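Local structure of acetyltransferase, GNAT family (Bacillus anthracis str. Sterne, 3FBU) at residues 31-36 with 155-160. The protein binds coenzyme A and probably transfers an acetyl group from acetyl-coenzyme A to an acceptor substrate, as GNAT-family acetyltransferases do. Numbering follows the deposited sequence.
Sequences MKYIPE and EWWDEY
Trp-157 reaches from its strand to the turn at Lys-32 and Tyr-33; the CA atoms of Tyr-33 and Trp-157, the nearest pair between the two segments, are 9.8 Å apart. Its CB points toward that turn, and with CG anti to the carbonyl carbon (chi1 -75°) the indole extends straight across, long enough to span the gap. The pyrrole half, with NE1, stays on the strand side, and the benzo edge does the touching. CZ3 of Trp-157 lies 3.9 Å from CD1 of Tyr-33 and also packs on that residue's CA. At the far end, CH2 of Trp-157 meets the carbonyl O of Lys-32 at 3.4 Å, in the indole plane, where the slightly positive C-H rim suits an oxygen. The phenol of Tyr-33 suits its place by serving two neighbours: its edge turns toward the indole face in an offset edge-to-face pair, planes at 63°, while CG of Lys-32, part of an aliphatic stem fit for packing on a ring, covers one face. A type I turn presents both residues. The side chain of Tyr-33 also lies about 4 Å from the bound coenzyme A. This surface contact joins the loop between helices 18-25 and 41-50 to strand 155-165, which runs between strands 119-124 and 141-152.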
loop_
_atom_site.group_PDB
_atom_site.type_symbol
_atom_site.label_atom_id
_atom_site.label_comp_id
_atom_site.label_asym_id
_atom_site.label_seq_id
_atom_site.Cartn_x
_atom_site.Cartn_y
_atom_site.Cartn_z
ATOM N N MET A 31 -8.226 -0.413 11.667
ATOM C CA MET A 31 -9.615 0.001 11.863
ATOM C C MET A 31 -9.903 1.452 11.416
ATOM O O MET A 31 -10.981 1.965 11.661
ATOM C CB MET A 31 -10.018 -0.230 13.331
ATOM C CG MET A 31 -9.777 -1.671 13.808
ATOM S SD MET A 31 -10.875 -2.915 13.037
ATOM C CE MET A 31 -12.283 -2.866 14.119
ATOM N N LYS A 32 -8.955 2.062 10.713
ATOM C CA LYS A 32 -9.091 3.421 10.142
ATOM C C LYS A 32 -10.413 3.643 9.393
ATOM O O LYS A 32 -11.080 4.661 9.601
ATOM C CB LYS A 32 -7.893 3.679 9.212
ATOM C CG LYS A 32 -8.065 4.769 8.151
ATOM C CD LYS A 32 -7.546 6.102 8.604
ATOM C CE LYS A 32 -7.595 7.129 7.466
ATOM N NZ LYS A 32 -7.373 8.497 8.007
ATOM N N TYR A 33 -10.799 2.701 8.538
ATOM C CA TYR A 33 -12.023 2.845 7.745
ATOM C C TYR A 33 -13.198 2.112 8.293
ATOM O O TYR A 33 -14.212 2.045 7.681
ATOM C CB TYR A 33 -11.801 2.428 6.304
ATOM C CG TYR A 33 -10.788 3.226 5.601
ATOM C CD1 TYR A 33 -11.060 4.510 5.189
ATOM C CD2 TYR A 33 -9.544 2.719 5.351
ATOM C CE1 TYR A 33 -10.125 5.244 4.545
ATOM C CE2 TYR A 33 -8.624 3.445 4.709
ATOM C CZ TYR A 33 -8.913 4.705 4.325
ATOM O OH TYR A 33 -7.984 5.417 3.698
ATOM N N ILE A 34 -13.048 1.523 9.449
ATOM C CA ILE A 34 -14.116 0.795 10.047
ATOM C C ILE A 34 -14.848 1.815 10.909
ATOM O O ILE A 34 -14.237 2.550 11.628
ATOM C CB ILE A 34 -13.622 -0.320 10.960
ATOM C CG1 ILE A 34 -12.721 -1.334 10.259
ATOM C CG2 ILE A 34 -14.739 -1.009 11.600
ATOM C CD1 ILE A 34 -13.058 -1.700 8.946
ATOM N N PRO A 35 -16.152 1.900 10.765
ATOM C CA PRO A 35 -16.900 2.907 11.509
ATOM C C PRO A 35 -16.547 2.944 13.011
ATOM O O PRO A 35 -16.222 3.989 13.488
ATOM C CB PRO A 35 -18.352 2.514 11.255
ATOM C CG PRO A 35 -18.341 1.798 9.999
ATOM C CD PRO A 35 -17.050 1.054 9.965
ATOM N N GLU A 36 -16.553 1.818 13.715
ATOM C CA GLU A 36 -16.226 1.826 15.164
ATOM C C GLU A 36 -14.844 2.425 15.524
ATOM O O GLU A 36 -14.651 3.003 16.612
ATOM C CB GLU A 36 -16.342 0.412 15.754
ATOM C CG GLU A 36 -17.588 0.199 16.646
ATOM C CD GLU A 36 -17.983 -1.274 16.805
ATOM O OE1 GLU A 36 -17.996 -1.990 15.770
ATOM O OE2 GLU A 36 -18.305 -1.703 17.951
ATOM N N GLU A 155 -17.483 14.327 10.026
ATOM C CA GLU A 155 -16.922 14.417 8.686
ATOM C C GLU A 155 -17.747 13.534 7.737
ATOM O O GLU A 155 -18.417 12.613 8.207
ATOM C CB GLU A 155 -15.444 14.007 8.700
ATOM C CG GLU A 155 -14.521 15.036 9.378
ATOM C CD GLU A 155 -14.249 16.266 8.523
ATOM O OE1 GLU A 155 -14.466 16.215 7.285
ATOM O OE2 GLU A 155 -13.806 17.284 9.094
ATOM N N TRP A 156 -17.685 13.856 6.433
ATOM C CA TRP A 156 -18.354 13.115 5.342
ATOM C C TRP A 156 -17.357 12.445 4.365
ATOM O O TRP A 156 -16.609 13.117 3.654
ATOM C CB TRP A 156 -19.283 14.033 4.528
ATOM C CG TRP A 156 -20.403 14.629 5.308
ATOM C CD1 TRP A 156 -20.445 15.895 5.827
ATOM C CD2 TRP A 156 -21.636 14.007 5.674
ATOM N NE1 TRP A 156 -21.627 16.095 6.483
ATOM C CE2 TRP A 156 -22.385 14.962 6.396
ATOM C CE3 TRP A 156 -22.196 12.745 5.446
ATOM C CZ2 TRP A 156 -23.647 14.688 6.914
ATOM C CZ3 TRP A 156 -23.464 12.469 5.957
ATOM C CH2 TRP A 156 -24.169 13.440 6.695
ATOM N N TRP A 157 -17.408 11.123 4.291
ATOM C CA TRP A 157 -16.543 10.370 3.398
ATOM C C TRP A 157 -17.273 9.964 2.124
ATOM O O TRP A 157 -18.506 9.872 2.124
ATOM C CB TRP A 157 -16.058 9.112 4.085
ATOM C CG TRP A 157 -14.991 9.332 5.111
ATOM C CD1 TRP A 157 -14.324 10.504 5.389
ATOM C CD2 TRP A 157 -14.426 8.335 5.963
ATOM N NE1 TRP A 157 -13.400 10.291 6.390
ATOM C CE2 TRP A 157 -13.442 8.970 6.757
ATOM C CE3 TRP A 157 -14.681 6.978 6.162
ATOM C CZ2 TRP A 157 -12.699 8.280 7.722
ATOM C CZ3 TRP A 157 -13.942 6.291 7.118
ATOM C CH2 TRP A 157 -12.962 6.946 7.888
ATOM N N ASP A 158 -16.482 9.735 1.078
ATOM C CA ASP A 158 -16.947 9.223 -0.209
ATOM C C ASP A 158 -17.048 7.702 -0.081
ATOM O O ASP A 158 -16.512 7.116 0.833
ATOM C CB ASP A 158 -15.963 9.551 -1.359
ATOM C CG ASP A 158 -15.840 11.044 -1.689
ATOM O OD1 ASP A 158 -16.638 11.888 -1.206
ATOM O OD2 ASP A 158 -14.908 11.376 -2.462
ATOM N N GLU A 159 -17.740 7.055 -1.016
ATOM C CA GLU A 159 -17.827 5.611 -1.012
ATOM C C GLU A 159 -17.815 5.117 -2.443
ATOM O O GLU A 159 -18.561 5.643 -3.266
ATOM C CB GLU A 159 -19.130 5.213 -0.322
ATOM C CG GLU A 159 -19.397 3.792 -0.143
ATOM C CD GLU A 159 -20.714 3.567 0.606
ATOM O OE1 GLU A 159 -21.401 4.567 0.930
ATOM O OE2 GLU A 159 -21.033 2.411 0.908
ATOM N N TYR A 160 -17.003 4.101 -2.727
ATOM C CA TYR A 160 -17.179 3.295 -3.945
ATOM C C TYR A 160 -18.106 2.149 -3.644
ATOM O O TYR A 160 -18.037 1.565 -2.566
ATOM C CB TYR A 160 -15.865 2.673 -4.389
ATOM C CG TYR A 160 -14.849 3.568 -5.063
ATOM C CD1 TYR A 160 -15.216 4.650 -5.837
ATOM C CD2 TYR A 160 -13.497 3.253 -4.980
ATOM C CE1 TYR A 160 -14.257 5.438 -6.473
ATOM C CE2 TYR A 160 -12.550 4.002 -5.624
ATOM C CZ TYR A 160 -12.926 5.099 -6.356
ATOM O OH TYR A 160 -11.953 5.838 -6.990
#